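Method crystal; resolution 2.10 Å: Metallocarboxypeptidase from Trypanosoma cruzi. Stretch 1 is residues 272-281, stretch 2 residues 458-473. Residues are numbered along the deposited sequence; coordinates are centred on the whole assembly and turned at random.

Stretch 1 (272-281) AKYEQNCGPK
Stretch 2, residues 458-473: ILAKQNEKIWQHGSSL

An aromatic side chain near the end of one helix often serves as the platform on which a second helix comes to rest, while the backbones beyond the two ends are tied by a few polar contacts. The metallocarboxypeptidase from Trypanosoma cruzi offers a compact example. Helix 272-276 and the helix that enters at 458 and reaches W467 cross at -61°, their axes no nearer than 10.6 Å, and the two stretches together bury 562 Å².

W467 covers the most surface. Its CA-to-CB bond points sideways, and chi1 of -46° (m) with chi2 of -28° lays the indole against the last turn of the first helix. One face receives two C-H groups: K273 CB lies 3.9 Å from the centroid of the six-membered ring, and Y274 CA lies 3.9 Å from that of the five-membered ring, only 11° off its normal. Such contacts set weakly polarised hydrogens against the pi cloud. K273, in the mmmt rotamer, curls its aliphatic chain past the indole until CE is 4.4 Å from L459 CD1.

Y274, second in coverage, adopts chi1 of -167° (t) and chi2 of 6°. Its ring is inclined 30° to the five-membered ring of W467, with centroids 5.2 Å apart; the planes are slid so far that they barely overlap, although Y274 CD1 and W467 CD1 approach to 3.5 Å. Y274 CZ also meets I466 CG2 at 4.0 Å. The hydroxyl reaches the other backbone through a water, which accepts from Y274 OH (2.7 Å) and donates to I466 O (2.9 Å) and G470 O (2.8 Å).

The second helix widens into a pi-type turn at 463-467, and a type I turn then runs from W467 to G470. The first leaves helical geometry at N277 (-118/20), whose ND2 donates to K273 O at 2.9 Å. A second water donates to both N277 O and N463 OD1, each at 2.6 Å.

After the first helix ends, C278 lies nearest W467 and G279 nearest Q468, their CA atoms 5.0 and 4.2 Å apart. The single direct hydrogen bond across the stretches runs from G279 N to W467 O, 3.0 Å and nearly straight at 168°. Closely packed CA-H...O contacts supplement it: G279 CA to Q468 O and G470 CA to G279 O, both 3.2 Å. Both glycines suit this crowding, since an ideal CB on G279 would lie 2.2 Å from Q468 O, and one on G470 2.1 Å from G279 O. A cis peptide bond then leads into P280.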

# COMPACT_ATOMS: atom_id res chain seq x y z
N ALA B 272 14.93 -10.69 4.88
CA ALA B 272 13.95 -10.20 5.85
C ALA B 272 14.44 -10.24 7.27
O ALA B 272 14.16 -9.31 8.06
CB ALA B 272 12.64 -11.02 5.74
N LYS B 273 15.14 -11.30 7.62
CA LYS B 273 15.62 -11.44 9.01
C LYS B 273 16.61 -10.33 9.32
O LYS B 273 16.65 -9.82 10.44
CB LYS B 273 16.29 -12.80 9.22
CG LYS B 273 15.33 -14.04 9.16
CD LYS B 273 14.26 -14.04 10.28
CE LYS B 273 14.89 -14.29 11.69
NZ LYS B 273 13.87 -14.24 12.76
N TYR B 274 17.40 -9.95 8.34
CA TYR B 274 18.32 -8.83 8.52
C TYR B 274 17.53 -7.54 8.77
O TYR B 274 17.75 -6.85 9.80
CB TYR B 274 19.25 -8.73 7.32
CG TYR B 274 20.48 -7.83 7.42
CD1 TYR B 274 20.88 -7.20 8.59
CD2 TYR B 274 21.28 -7.67 6.31
CE1 TYR B 274 22.09 -6.39 8.62
CE2 TYR B 274 22.43 -6.86 6.32
CZ TYR B 274 22.83 -6.24 7.49
OH TYR B 274 23.97 -5.49 7.48
N GLU B 275 16.59 -7.25 7.87
CA GLU B 275 15.74 -6.06 7.98
C GLU B 275 14.95 -6.01 9.30
O GLU B 275 14.91 -4.95 9.95
CB GLU B 275 14.82 -5.95 6.75
CG GLU B 275 15.60 -5.69 5.43
CD GLU B 275 16.27 -4.32 5.42
OE1 GLU B 275 17.39 -4.15 4.89
OE2 GLU B 275 15.67 -3.38 5.97
N GLN B 276 14.38 -7.15 9.75
CA GLN B 276 13.52 -7.17 10.94
C GLN B 276 14.30 -7.02 12.21
O GLN B 276 13.72 -6.71 13.27
CB GLN B 276 12.72 -8.49 11.06
CG GLN B 276 11.62 -8.65 10.01
CD GLN B 276 10.62 -9.73 10.38
OE1 GLN B 276 10.96 -10.80 10.96
NE2 GLN B 276 9.33 -9.43 10.10
N ASN B 277 15.60 -7.33 12.15
CA ASN B 277 16.46 -7.27 13.30
C ASN B 277 17.60 -6.28 13.19
O ASN B 277 18.56 -6.36 13.97
CB ASN B 277 17.00 -8.65 13.62
CG ASN B 277 15.89 -9.59 13.97
OD1 ASN B 277 15.44 -9.60 15.11
ND2 ASN B 277 15.40 -10.34 12.98
N CYS B 278 17.47 -5.31 12.29
CA CYS B 278 18.57 -4.39 12.03
C CYS B 278 18.74 -3.43 13.19
O CYS B 278 17.81 -2.72 13.54
CB CYS B 278 18.37 -3.64 10.69
SG CYS B 278 19.90 -2.87 10.10
N GLY B 279 19.92 -3.40 13.79
CA GLY B 279 20.26 -2.33 14.73
C GLY B 279 21.16 -1.25 14.16
O GLY B 279 21.37 -1.18 12.97
N PRO B 280 21.74 -0.40 15.01
CA PRO B 280 21.69 -0.46 16.45
C PRO B 280 20.37 0.04 17.07
O PRO B 280 19.76 0.96 16.59
CB PRO B 280 22.90 0.41 16.89
CG PRO B 280 23.23 1.28 15.74
CD PRO B 280 22.55 0.73 14.51
N LYS B 281 19.96 -0.59 18.16
CA LYS B 281 18.75 -0.18 18.86
C LYS B 281 18.92 1.29 19.30
O LYS B 281 20.00 1.74 19.70
CB LYS B 281 18.47 -1.13 20.04
CG LYS B 281 17.24 -0.73 20.92
CD LYS B 281 17.60 -0.75 22.45
CE LYS B 281 17.15 0.56 23.19
NZ LYS B 281 18.22 1.15 24.13
N ILE B 458 21.53 -20.78 15.41
CA ILE B 458 22.18 -20.28 14.23
C ILE B 458 21.74 -18.84 14.05
O ILE B 458 22.59 -17.97 13.90
CB ILE B 458 21.91 -21.14 12.99
CG1 ILE B 458 22.39 -22.59 13.18
CG2 ILE B 458 22.66 -20.57 11.75
CD1 ILE B 458 21.93 -23.49 11.96
N LEU B 459 20.43 -18.58 14.10
CA LEU B 459 19.90 -17.25 13.85
C LEU B 459 20.44 -16.29 14.91
O LEU B 459 20.73 -15.15 14.59
CB LEU B 459 18.35 -17.23 13.82
CG LEU B 459 17.66 -18.16 12.82
CD1 LEU B 459 16.16 -18.24 13.06
CD2 LEU B 459 18.01 -17.71 11.37
N ALA B 460 20.61 -16.76 16.15
CA ALA B 460 21.15 -15.91 17.20
C ALA B 460 22.57 -15.44 16.92
O ALA B 460 22.92 -14.29 17.18
CB ALA B 460 21.08 -16.59 18.56
N LYS B 461 23.40 -16.33 16.39
CA LYS B 461 24.77 -15.95 15.98
C LYS B 461 24.76 -14.91 14.86
O LYS B 461 25.58 -14.00 14.86
CB LYS B 461 25.55 -17.16 15.47
CG LYS B 461 26.02 -18.12 16.48
CD LYS B 461 27.23 -17.57 17.28
CE LYS B 461 27.58 -18.50 18.47
NZ LYS B 461 28.78 -18.03 19.20
N GLN B 462 23.87 -15.08 13.91
CA GLN B 462 23.70 -14.07 12.81
C GLN B 462 23.29 -12.69 13.36
O GLN B 462 23.73 -11.64 12.88
CB GLN B 462 22.64 -14.51 11.83
CG GLN B 462 23.06 -15.59 10.85
CD GLN B 462 22.01 -15.88 9.84
OE1 GLN B 462 21.12 -16.75 10.08
NE2 GLN B 462 22.10 -15.21 8.65
N ASN B 463 22.44 -12.72 14.38
CA ASN B 463 21.90 -11.52 14.95
C ASN B 463 22.99 -10.81 15.68
O ASN B 463 23.16 -9.59 15.51
CB ASN B 463 20.71 -11.87 15.84
CG ASN B 463 19.95 -10.62 16.38
OD1 ASN B 463 19.73 -9.64 15.68
ND2 ASN B 463 19.53 -10.70 17.63
N GLU B 464 23.75 -11.55 16.48
CA GLU B 464 24.85 -11.01 17.23
C GLU B 464 25.94 -10.48 16.31
O GLU B 464 26.47 -9.40 16.53
CB GLU B 464 25.45 -12.05 18.24
CG GLU B 464 27.04 -11.95 18.38
CD GLU B 464 27.67 -13.19 19.03
OE1 GLU B 464 27.18 -13.57 20.13
OE2 GLU B 464 28.68 -13.76 18.47
N LYS B 465 26.33 -11.28 15.34
CA LYS B 465 27.49 -10.95 14.52
C LYS B 465 27.25 -9.88 13.48
O LYS B 465 28.15 -9.10 13.17
CB LYS B 465 28.05 -12.21 13.81
CG LYS B 465 28.71 -13.16 14.76
CD LYS B 465 29.07 -14.51 14.09
CE LYS B 465 29.75 -15.42 15.10
NZ LYS B 465 31.01 -14.81 15.71
N ILE B 466 26.04 -9.85 12.94
CA ILE B 466 25.75 -9.01 11.83
C ILE B 466 24.56 -8.10 12.10
O ILE B 466 24.71 -6.87 12.07
CB ILE B 466 25.47 -9.81 10.53
CG1 ILE B 466 26.65 -10.74 10.20
CG2 ILE B 466 25.15 -8.83 9.40
CD1 ILE B 466 27.99 -10.00 9.97
N TRP B 467 23.38 -8.68 12.34
CA TRP B 467 22.15 -7.88 12.23
C TRP B 467 22.12 -6.73 13.22
O TRP B 467 21.74 -5.64 12.86
CB TRP B 467 20.85 -8.71 12.28
CG TRP B 467 20.80 -9.94 11.44
CD1 TRP B 467 21.47 -10.17 10.28
CD2 TRP B 467 19.99 -11.08 11.67
NE1 TRP B 467 21.13 -11.41 9.77
CE2 TRP B 467 20.24 -11.99 10.63
CE3 TRP B 467 19.09 -11.44 12.68
CZ2 TRP B 467 19.62 -13.23 10.57
CZ3 TRP B 467 18.50 -12.70 12.63
CH2 TRP B 467 18.77 -13.57 11.60
N GLN B 468 22.57 -6.93 14.45
CA GLN B 468 22.43 -5.85 15.46
C GLN B 468 23.31 -4.63 15.23
O GLN B 468 23.05 -3.59 15.80
CB GLN B 468 22.74 -6.36 16.87
CG GLN B 468 24.23 -6.68 17.08
CD GLN B 468 24.53 -6.93 18.54
OE1 GLN B 468 23.88 -6.32 19.37
NE2 GLN B 468 25.52 -7.78 18.86
N HIS B 469 24.34 -4.77 14.39
CA HIS B 469 25.29 -3.68 14.14
C HIS B 469 24.87 -2.69 13.02
O HIS B 469 25.38 -1.56 12.96
CB HIS B 469 26.66 -4.31 13.86
CG HIS B 469 27.17 -5.15 14.99
ND1 HIS B 469 27.48 -4.61 16.22
CD2 HIS B 469 27.42 -6.48 15.09
CE1 HIS B 469 27.90 -5.58 17.02
NE2 HIS B 469 27.85 -6.72 16.36
N GLY B 470 23.92 -3.07 12.17
CA GLY B 470 23.62 -2.33 10.95
C GLY B 470 24.84 -1.71 10.26
O GLY B 470 25.71 -2.42 9.77
N SER B 471 24.90 -0.37 10.22
CA SER B 471 26.00 0.36 9.55
C SER B 471 26.89 1.13 10.49
O SER B 471 27.51 2.15 10.07
CB SER B 471 25.45 1.31 8.46
OG SER B 471 24.86 0.50 7.49
N SER B 472 26.99 0.65 11.73
CA SER B 472 27.70 1.35 12.79
C SER B 472 29.17 1.08 12.68
O SER B 472 29.96 1.87 13.15
CB SER B 472 27.23 0.93 14.20
OG SER B 472 27.24 -0.49 14.32
N LEU B 473 29.51 -0.05 12.10
CA LEU B 473 30.84 -0.41 11.75
C LEU B 473 31.04 -0.41 10.26
O LEU B 473 30.18 -0.71 9.52
CB LEU B 473 31.15 -1.82 12.23
CG LEU B 473 31.01 -1.97 13.74
CD1 LEU B 473 31.07 -3.46 14.06
CD2 LEU B 473 32.08 -1.15 14.45
O HOH W 1 25.21 -5.15 9.80
O HOH W 2 19.08 -7.21 16.40